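Local coordinates for protein cellulosomal scaffoldin (Acetivibrio cellulolyticus, PDB 3ZUC) that binds crystalline cellulose as the family 3b carbohydrate-binding module of a scaffoldin that organises the cellulosome, at residues A[53-58]-A[116-121]; A[73-78]-A[83-88]. One frame throughout, in Å; residues are numbered along the deposited sequence. Where two conformers were deposited one is given.

Contact 1: residues A[53-58]-A[116-121]; sequences KAQTFW and TNYNQA. With CA (calcium ion), chain B.
The amide end of Gln55 meets the phenol of Tyr118 where an edge strand of the CBM3 beta sandwich, a jelly roll with a bound calcium ion, faces the short strand 118-119, whose Asn119 is a ligand of the metal. NE2 of Gln55 makes a close polar approach of 2.7 Å to Tyr118 OH. The amide comes in at the ring's edge, its plane tilted 36° from that of the ring. An extended glutamine suits this place because its long chain spans the distance between the two backbones, and tyrosine answers with a hydroxyl on the rim of a ring.

A second bridge is made through water. Lys53 NZ and Thr116 OG1 stand 3.6 Å apart, and water 1 joins them. The water accepts from Lys53 NZ at 3.0 Å. It donates in turn to Thr116 OG1, at 2.7 Å. With chi1 at 57°, Thr116 holds OG1 between its backbone N and carbonyl carbon, aimed at the lysine. Asp114 ties both ends together: its carboxylate forms a salt bridge with Lys53 and a hydrogen bond with Thr116.

Further out, Lys112 makes a cation-pi contact with the Tyr118 ring, while Phe47 packs against both Gln55 and Tyr118. The residue after Tyr118, Asn119, reaches the metal through its main chain: Asn119 O binds calcium at 2.3 Å, and water 2 is another ligand. Thr48, Asp50, Asp122 and Asp123 complete the site. The Asn119 side chain forms an Asx turn, in which OD1 accepts from Ala121 N at 3.1 Å, with the donor 64° out of the side-chain carbonyl plane.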
ATOM      1  N   LYS A  53      10.037  14.514  -6.725  1.00  6.84           N
ATOM      2  CA  LYS A  53       9.168  15.233  -7.642  1.00  6.64           C
ATOM      3  C   LYS A  53       7.753  15.064  -7.100  1.00  6.94           C
ATOM      4  O   LYS A  53       7.479  14.147  -6.317  1.00  8.22           O
ATOM      5  CB  LYS A  53       9.214  14.638  -9.058  1.00  6.78           C
ATOM      6  CG  LYS A  53      10.596  14.635  -9.693  1.00  6.62           C
ATOM      7  CD  LYS A  53      11.070  16.046 -10.055  1.00  7.28           C
ATOM      8  CE  LYS A  53      12.534  16.118 -10.432  1.00  7.73           C
ATOM      9  NZ  LYS A  53      12.879  15.211 -11.567  1.00  7.70           N
ATOM     10  N   ALA A  54       6.844  15.942  -7.503  0.58  7.01           N
ATOM     11  CA  ALA A  54       5.425  15.702  -7.279  0.58  6.69           C
ATOM     12  C   ALA A  54       5.115  14.282  -7.755  0.58  6.07           C
ATOM     13  O   ALA A  54       5.606  13.889  -8.816  0.58  6.69           O
ATOM     14  CB  ALA A  54       4.595  16.710  -8.071  0.58  6.76           C
ATOM     15  N   GLN A  55       4.334  13.527  -6.973  1.00  6.54           N
ATOM     16  CA  GLN A  55       3.911  12.192  -7.346  1.00  5.94           C
ATOM     17  C   GLN A  55       2.397  12.089  -7.279  1.00  6.04           C
ATOM     18  O   GLN A  55       1.747  12.796  -6.514  1.00  6.81           O
ATOM     19  CB  GLN A  55       4.550  11.161  -6.409  1.00  6.27           C
ATOM     20  CG  GLN A  55       6.058  11.065  -6.648  1.00  6.38           C
ATOM     21  CD  GLN A  55       6.756  10.390  -5.493  1.00  6.81           C
ATOM     22  OE1 GLN A  55       6.875  11.001  -4.393  1.00  9.44           O
ATOM     23  NE2 GLN A  55       7.192   9.189  -5.665  1.00  5.83           N
ATOM     24  N   THR A  56       1.870  11.179  -8.083  1.00  5.86           N
ATOM     25  CA  THR A  56       0.446  10.880  -8.132  1.00  6.04           C
ATOM     26  C   THR A  56       0.259   9.379  -8.001  1.00  5.69           C
ATOM     27  O   THR A  56       0.975   8.608  -8.639  1.00  6.02           O
ATOM     28  CB  THR A  56      -0.170  11.356  -9.450  1.00  7.58           C
ATOM     29  OG1 THR A  56       0.064  12.748  -9.608  1.00  9.08           O
ATOM     30  CG2 THR A  56      -1.672  11.110  -9.467  1.00  9.02           C
ATOM     31  N   PHE A  57      -0.716   8.995  -7.180  1.00  5.97           N
ATOM     32  CA  PHE A  57      -1.203   7.626  -7.085  1.00  5.78           C
ATOM     33  C   PHE A  57      -2.541   7.505  -7.806  1.00  5.90           C
ATOM     34  O   PHE A  57      -3.426   8.341  -7.631  1.00  6.51           O
ATOM     35  CB  PHE A  57      -1.389   7.258  -5.607  1.00  6.54           C
ATOM     36  CG  PHE A  57      -2.027   5.902  -5.386  1.00  6.66           C
ATOM     37  CD1 PHE A  57      -1.285   4.750  -5.477  1.00  8.01           C
ATOM     38  CD2 PHE A  57      -3.374   5.785  -5.116  1.00  7.46           C
ATOM     39  CE1 PHE A  57      -1.861   3.511  -5.264  1.00  9.27           C
ATOM     40  CE2 PHE A  57      -3.957   4.529  -4.904  1.00  8.55           C
ATOM     41  CZ  PHE A  57      -3.201   3.406  -4.990  1.00  9.25           C
ATOM     42  N   TRP A  58      -2.678   6.410  -8.549  1.00  5.93           N
ATOM     43  CA  TRP A  58      -3.940   6.030  -9.149  1.00  6.56           C
ATOM     44  C   TRP A  58      -4.300   4.634  -8.669  1.00  6.89           C
ATOM     45  O   TRP A  58      -3.481   3.728  -8.731  1.00  8.45           O
ATOM     46  CB  TRP A  58      -3.824   6.004 -10.675  1.00  8.34           C
ATOM     47  CG  TRP A  58      -3.387   7.298 -11.291  1.00  8.99           C
ATOM     48  CD1 TRP A  58      -4.163   8.364 -11.656  1.00 11.40           C
ATOM     49  CD2 TRP A  58      -2.040   7.661 -11.636  1.00  8.71           C
ATOM     50  NE1 TRP A  58      -3.373   9.367 -12.196  1.00 12.11           N
ATOM     51  CE2 TRP A  58      -2.070   8.958 -12.184  1.00 10.61           C
ATOM     52  CE3 TRP A  58      -0.808   7.028 -11.508  1.00  8.63           C
ATOM     53  CZ2 TRP A  58      -0.916   9.614 -12.626  1.00 11.24           C
ATOM     54  CZ3 TRP A  58       0.331   7.680 -11.944  1.00  9.51           C
ATOM     55  CH2 TRP A  58       0.267   8.956 -12.489  1.00 10.72           C
ATOM     56  N   THR A 116      10.037  10.741 -14.664  1.00  7.57           N
ATOM     57  CA  THR A 116      11.410  10.300 -14.478  1.00  7.94           C
ATOM     58  C   THR A 116      11.485   9.046 -13.588  1.00  7.51           C
ATOM     59  O   THR A 116      10.537   8.661 -12.896  1.00  8.27           O
ATOM     60  CB  THR A 116      12.291  11.447 -13.939  1.00  8.55           C
ATOM     61  OG1 THR A 116      11.749  11.939 -12.706  1.00  7.85           O
ATOM     62  CG2 THR A 116      12.416  12.572 -14.988  1.00  9.38           C
ATOM     63  N   ASN A 117      12.623   8.372 -13.620  1.00  7.59           N
ATOM     64  CA  ASN A 117      12.727   7.044 -13.052  1.00  7.40           C
ATOM     65  C   ASN A 117      12.904   6.991 -11.545  1.00  7.04           C
ATOM     66  O   ASN A 117      13.498   7.876 -10.917  1.00  8.01           O
ATOM     67  CB  ASN A 117      13.868   6.272 -13.699  1.00  8.51           C
ATOM     68  CG  ASN A 117      13.575   5.885 -15.136  1.00 10.19           C
ATOM     69  OD1 ASN A 117      12.426   5.729 -15.537  1.00 11.50           O
ATOM     70  ND2 ASN A 117      14.625   5.745 -15.919  1.00 13.19           N
ATOM     71  N   TYR A 118      12.413   5.891 -10.997  1.00  6.69           N
ATOM     72  CA  TYR A 118      12.736   5.349  -9.700  1.00  6.76           C
ATOM     73  C   TYR A 118      13.790   4.238  -9.839  1.00  7.19           C
ATOM     74  O   TYR A 118      13.895   3.622 -10.895  1.00  7.98           O
ATOM     75  CB  TYR A 118      11.504   4.688  -9.090  1.00  6.35           C
ATOM     76  CG  TYR A 118      10.334   5.596  -8.817  1.00  6.34           C
ATOM     77  CD1 TYR A 118      10.270   6.345  -7.656  1.00  6.55           C
ATOM     78  CD2 TYR A 118       9.270   5.677  -9.693  1.00  7.09           C
ATOM     79  CE1 TYR A 118       9.171   7.145  -7.373  1.00  6.48           C
ATOM     80  CE2 TYR A 118       8.182   6.469  -9.427  1.00  7.36           C
ATOM     81  CZ  TYR A 118       8.115   7.194  -8.256  1.00  6.37           C
ATOM     82  OH  TYR A 118       7.016   7.986  -8.033  1.00  7.03           O
ATOM     83  N   ASN A 119      14.523   3.962  -8.750  1.00  6.70           N
ATOM     84  CA  ASN A 119      15.249   2.700  -8.566  1.00  6.77           C
ATOM     85  C   ASN A 119      14.491   1.876  -7.550  1.00  6.17           C
ATOM     86  O   ASN A 119      14.526   2.167  -6.351  1.00  6.36           O
ATOM     87  CB  ASN A 119      16.686   2.930  -8.071  1.00  7.60           C
ATOM     88  CG  ASN A 119      17.362   1.642  -7.685  1.00  8.35           C
ATOM     89  OD1 ASN A 119      17.032   0.579  -8.226  1.00  8.92           O
ATOM     90  ND2 ASN A 119      18.297   1.712  -6.749  1.00  9.55           N
ATOM     91  N   GLN A 120      13.761   0.861  -7.996  1.00  6.23           N
ATOM     92  CA  GLN A 120      12.957   0.068  -7.072  1.00  6.51           C
ATOM     93  C   GLN A 120      13.807  -0.791  -6.145  1.00  6.67           C
ATOM     94  O   GLN A 120      13.355  -1.182  -5.062  1.00  7.13           O
ATOM     95  CB  GLN A 120      11.965  -0.828  -7.812  1.00  6.49           C
ATOM     96  CG  GLN A 120      11.033  -0.076  -8.727  1.00  6.70           C
ATOM     97  CD  GLN A 120       9.757  -0.847  -8.958  1.00  6.50           C
ATOM     98  OE1 GLN A 120       8.876  -0.836  -8.092  1.00  6.46           O
ATOM     99  NE2 GLN A 120       9.657  -1.545 -10.086  1.00  6.85           N
ATOM    100  N   ALA A 121      15.022  -1.140  -6.578  1.00  7.30           N
ATOM    101  CA  ALA A 121      15.762  -2.201  -5.922  1.00  8.46           C
ATOM    102  C   ALA A 121      16.082  -1.912  -4.462  1.00  8.35           C
ATOM    103  O   ALA A 121      16.191  -2.854  -3.674  1.00  9.86           O
ATOM    104  CB  ALA A 121      17.054  -2.489  -6.677  1.00  9.36           C
TER
HETATM  105 CA    CA B1154      14.321   3.768  -4.662  1.00  5.69          CA
HETATM  106  O   HOH W   1      13.373  12.436 -10.645  1.00 12.50           O
HETATM  107  O   HOH W   2      12.192   3.853  -5.911  1.00  6.25           O

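Contact 2: residues A[73-78]-A[83-88]; sequences FVKMNP and ADQYLE
Val74 and Tyr86 pair across two antiparallel strands, joined by two backbone hydrogen bonds: Val74 N to Tyr86 O and Tyr86 N to Val74 O, each 2.9 Å. A third runs from Met76 N to Asp84 O, with the donor well above the carbonyl plane. Phe73 with Leu87 and Lys75 with Gln85 form the non-hydrogen-bonded pairs.

Apolar contacts divide between the two faces. On the Val74 side, CB of Val74 sits over the Tyr86 ring, 3.7 Å from its centroid, in a CH-pi contact. Tyr86 CG lies between its backbone N and carbonyl carbon (chi1 58°), which lays the ring flat against the branched valine. Flexible Met76, bent at chi2 and chi3, brings SD to the ring's edge, 3.8 Å from Tyr86 CD1. On the Phe73 side, Leu87 CD1 covers one face of the Phe73 ring; both side chains are large and apolar, as suits the face turned toward the other sheet.

Polar contacts gather at Lys75 and Gln85, whose long chains run side by side and can both reach Asp52. Water 3 joins Lys75 NZ to Gln85 OE1, while Asp52 takes a salt bridge from the lysine and a hydrogen bond from Gln85 NE2. Asp84 OD1 accepts from Val49 N, beside calcium ligand Thr48.

The whole is a beta hairpin at the margin of one sheet of the sandwich, with a classic beta bulge where Asp84 and Gln85 both face Phe47.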
ATOM      1  N   PHE A  73       1.545  11.194  -0.498  1.00  6.04           N
ATOM      2  CA  PHE A  73       2.966  10.913  -0.267  1.00  6.04           C
ATOM      3  C   PHE A  73       3.462  11.744   0.895  1.00  6.13           C
ATOM      4  O   PHE A  73       3.191  12.949   0.971  1.00  7.22           O
ATOM      5  CB  PHE A  73       3.770  11.204  -1.536  1.00  6.37           C
ATOM      6  CG  PHE A  73       3.339  10.318  -2.661  1.00  6.40           C
ATOM      7  CD1 PHE A  73       2.274  10.674  -3.477  1.00  7.22           C
ATOM      8  CD2 PHE A  73       3.929   9.081  -2.847  1.00  7.70           C
ATOM      9  CE1 PHE A  73       1.816   9.811  -4.459  1.00  8.36           C
ATOM     10  CE2 PHE A  73       3.469   8.225  -3.834  1.00  8.75           C
ATOM     11  CZ  PHE A  73       2.409   8.594  -4.624  1.00  9.20           C
ATOM     12  N   VAL A  74       4.222  11.097   1.772  1.00  5.89           N
ATOM     13  CA  VAL A  74       4.720  11.705   2.994  1.00  5.88           C
ATOM     14  C   VAL A  74       6.215  11.428   3.084  1.00  5.89           C
ATOM     15  O   VAL A  74       6.665  10.350   2.717  1.00  6.85           O
ATOM     16  CB  VAL A  74       3.992  11.108   4.234  1.00  6.84           C
ATOM     17  CG1 VAL A  74       4.437  11.828   5.507  1.00  7.78           C
ATOM     18  CG2 VAL A  74       2.493  11.189   4.054  1.00  8.04           C
ATOM     19  N   LYS A  75       6.992  12.389   3.580  1.00  6.02           N
ATOM     20  CA  LYS A  75       8.412  12.156   3.804  1.00  6.47           C
ATOM     21  C   LYS A  75       8.635  11.406   5.105  1.00  6.72           C
ATOM     22  O   LYS A  75       8.007  11.695   6.129  1.00  8.19           O
ATOM     23  CB  LYS A  75       9.191  13.472   3.868  1.00  8.41           C
ATOM     24  CG  LYS A  75       8.987  14.408   2.738  1.00 11.90           C
ATOM     25  CD  LYS A  75       9.479  13.816   1.515  1.00 12.74           C
ATOM     26  CE  LYS A  75      10.004  14.864   0.516  1.00 15.27           C
ATOM     27  NZ  LYS A  75       8.882  15.456  -0.201  1.00 15.33           N
ATOM     28  N   MET A  76       9.569  10.456   5.078  1.00  6.39           N
ATOM     29  CA  MET A  76      10.082   9.867   6.298  1.00  6.66           C
ATOM     30  C   MET A  76      10.906  10.899   7.031  1.00  6.70           C
ATOM     31  O   MET A  76      11.612  11.705   6.424  1.00  8.93           O
ATOM     32  CB  MET A  76      10.956   8.676   5.976  1.00  7.45           C
ATOM     33  CG  MET A  76      10.202   7.519   5.447  1.00  8.13           C
ATOM     34  SD  MET A  76       9.221   6.648   6.676  1.00  9.41           S
ATOM     35  CE  MET A  76      10.527   5.923   7.644  1.00 11.47           C
ATOM     36  N   ASN A  77      10.801  10.902   8.356  0.59  6.21           N
ATOM     37  CA  ASN A  77      11.587  11.832   9.190  0.59  6.19           C
ATOM     38  C   ASN A  77      11.942  11.184  10.504  0.59  6.94           C
ATOM     39  O   ASN A  77      11.061  10.966  11.317  0.59  8.20           O
ATOM     40  CB  ASN A  77      10.782  13.100   9.504  0.59  6.46           C
ATOM     41  CG  ASN A  77      11.640  14.205  10.090  0.59  5.90           C
ATOM     42  OD1 ASN A  77      12.627  13.955  10.793  0.59  6.59           O
ATOM     43  ND2 ASN A  77      11.248  15.439   9.829  0.59  6.24           N
ATOM     44  N   PRO A  78      13.206  10.851  10.733  1.00  8.06           N
ATOM     45  CA  PRO A  78      14.323  10.918   9.795  1.00  7.33           C
ATOM     46  C   PRO A  78      14.208   9.864   8.706  1.00  6.89           C
ATOM     47  O   PRO A  78      13.482   8.881   8.829  1.00  8.00           O
ATOM     48  CB  PRO A  78      15.522  10.622  10.696  1.00  8.18           C
ATOM     49  CG  PRO A  78      15.017   9.668  11.705  1.00 11.28           C
ATOM     50  CD  PRO A  78      13.621  10.236  12.017  1.00 11.73           C
ATOM     51  N   ALA A  83      13.982   3.872   2.914  1.00  6.31           N
ATOM     52  CA  ALA A  83      12.758   4.642   3.078  1.00  6.59           C
ATOM     53  C   ALA A  83      13.055   6.112   3.344  1.00  6.46           C
ATOM     54  O   ALA A  83      13.410   6.501   4.461  1.00  7.28           O
ATOM     55  CB  ALA A  83      11.928   4.059   4.231  1.00  7.88           C
ATOM     56  N   ASP A  84      12.869   6.942   2.317  1.00  5.68           N
ATOM     57  CA  ASP A  84      12.819   8.379   2.503  1.00  5.72           C
ATOM     58  C   ASP A  84      11.415   8.945   2.309  1.00  5.30           C
ATOM     59  O   ASP A  84      11.194  10.101   2.673  1.00  5.58           O
ATOM     60  CB  ASP A  84      13.901   9.150   1.744  1.00  6.39           C
ATOM     61  CG  ASP A  84      13.862   8.979   0.252  1.00  6.99           C
ATOM     62  OD1 ASP A  84      12.788   8.786  -0.334  1.00  7.40           O
ATOM     63  OD2 ASP A  84      14.971   8.968  -0.336  1.00 11.47           O
ATOM     64  N   GLN A  85      10.467   8.133   1.833  1.00  5.33           N
ATOM     65  CA  GLN A  85       9.074   8.527   1.670  1.00  5.36           C
ATOM     66  C   GLN A  85       8.189   7.325   1.867  1.00  5.07           C
ATOM     67  O   GLN A  85       8.641   6.180   1.796  1.00  5.58           O
ATOM     68  CB  GLN A  85       8.790   9.110   0.270  1.00  6.07           C
ATOM     69  CG  GLN A  85       9.620  10.332  -0.046  1.00  6.21           C
ATOM     70  CD  GLN A  85       9.086  11.150  -1.191  1.00  6.92           C
ATOM     71  OE1 GLN A  85       7.937  10.990  -1.625  1.00  8.98           O
ATOM     72  NE2 GLN A  85       9.888  12.100  -1.642  1.00  7.16           N
ATOM     73  N   TYR A  86       6.900   7.583   2.067  1.00  5.71           N
ATOM     74  CA  TYR A  86       5.901   6.547   1.924  1.00  5.81           C
ATOM     75  C   TYR A  86       4.686   7.063   1.184  1.00  5.51           C
ATOM     76  O   TYR A  86       4.308   8.228   1.278  1.00  5.99           O
ATOM     77  CB  TYR A  86       5.505   5.916   3.265  1.00  6.61           C
ATOM     78  CG  TYR A  86       4.949   6.833   4.333  1.00  6.84           C
ATOM     79  CD1 TYR A  86       5.798   7.450   5.229  1.00  7.81           C
ATOM     80  CD2 TYR A  86       3.585   7.023   4.507  1.00  7.14           C
ATOM     81  CE1 TYR A  86       5.307   8.224   6.289  1.00  8.45           C
ATOM     82  CE2 TYR A  86       3.089   7.811   5.550  1.00  7.86           C
ATOM     83  CZ  TYR A  86       3.957   8.404   6.438  1.00  8.58           C
ATOM     84  OH  TYR A  86       3.471   9.161   7.498  1.00 10.09           O
ATOM     85  N   LEU A  87       4.075   6.145   0.447  1.00  5.42           N
ATOM     86  CA  LEU A  87       2.713   6.267  -0.052  1.00  5.44           C
ATOM     87  C   LEU A  87       1.772   5.846   1.059  1.00  5.23           C
ATOM     88  O   LEU A  87       1.962   4.781   1.649  1.00  5.76           O
ATOM     89  CB  LEU A  87       2.545   5.323  -1.240  1.00  6.05           C
ATOM     90  CG  LEU A  87       1.113   5.052  -1.702  1.00  6.20           C
ATOM     91  CD1 LEU A  87       0.447   6.265  -2.292  1.00  7.26           C
ATOM     92  CD2 LEU A  87       1.086   3.875  -2.660  1.00  7.22           C
ATOM     93  N   GLU A  88       0.749   6.648   1.318  1.00  5.23           N
ATOM     94  CA  GLU A  88      -0.328   6.292   2.226  1.00  5.55           C
ATOM     95  C   GLU A  88      -1.625   6.196   1.424  1.00  5.73           C
ATOM     96  O   GLU A  88      -2.054   7.178   0.809  1.00  6.16           O
ATOM     97  CB  GLU A  88      -0.485   7.325   3.349  1.00  6.48           C
ATOM     98  CG  GLU A  88      -1.607   6.986   4.311  1.00  7.35           C
ATOM     99  CD  GLU A  88      -1.544   7.836   5.562  1.00  8.63           C
ATOM    100  OE1 GLU A  88      -0.733   7.553   6.465  1.00  9.34           O
ATOM    101  OE2 GLU A  88      -2.297   8.821   5.636  1.00 11.42           O
TER
HETATM  102  O   HOH W   3       6.795  13.603  -1.228  1.00 14.27           O

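Overall arrangement
From the N terminus the chain passes calcium ligands Thr48 and Asp50, then enters strand 55-61, an outermost strand of one five-stranded sheet. It crosses to the other sheet, one of whose outermost strands, 69-80, turns back into 83-91; contact 2 closes this hairpin, with four residues between its segments. Strand 102-112 returns to the first sheet beside 55-61, and segment 116-121 completes contact 1, closing a loop of 57 residues that contains contact 2. The two meet between the sheets: Phe57 packs on Leu87, and Gln55 on the Phe73 ring. Contact 1 ties the edge of the first sheet to strand 118-119, which pairs with 18-19 and carries a calcium ligand; contact 2 lies in the other sheet.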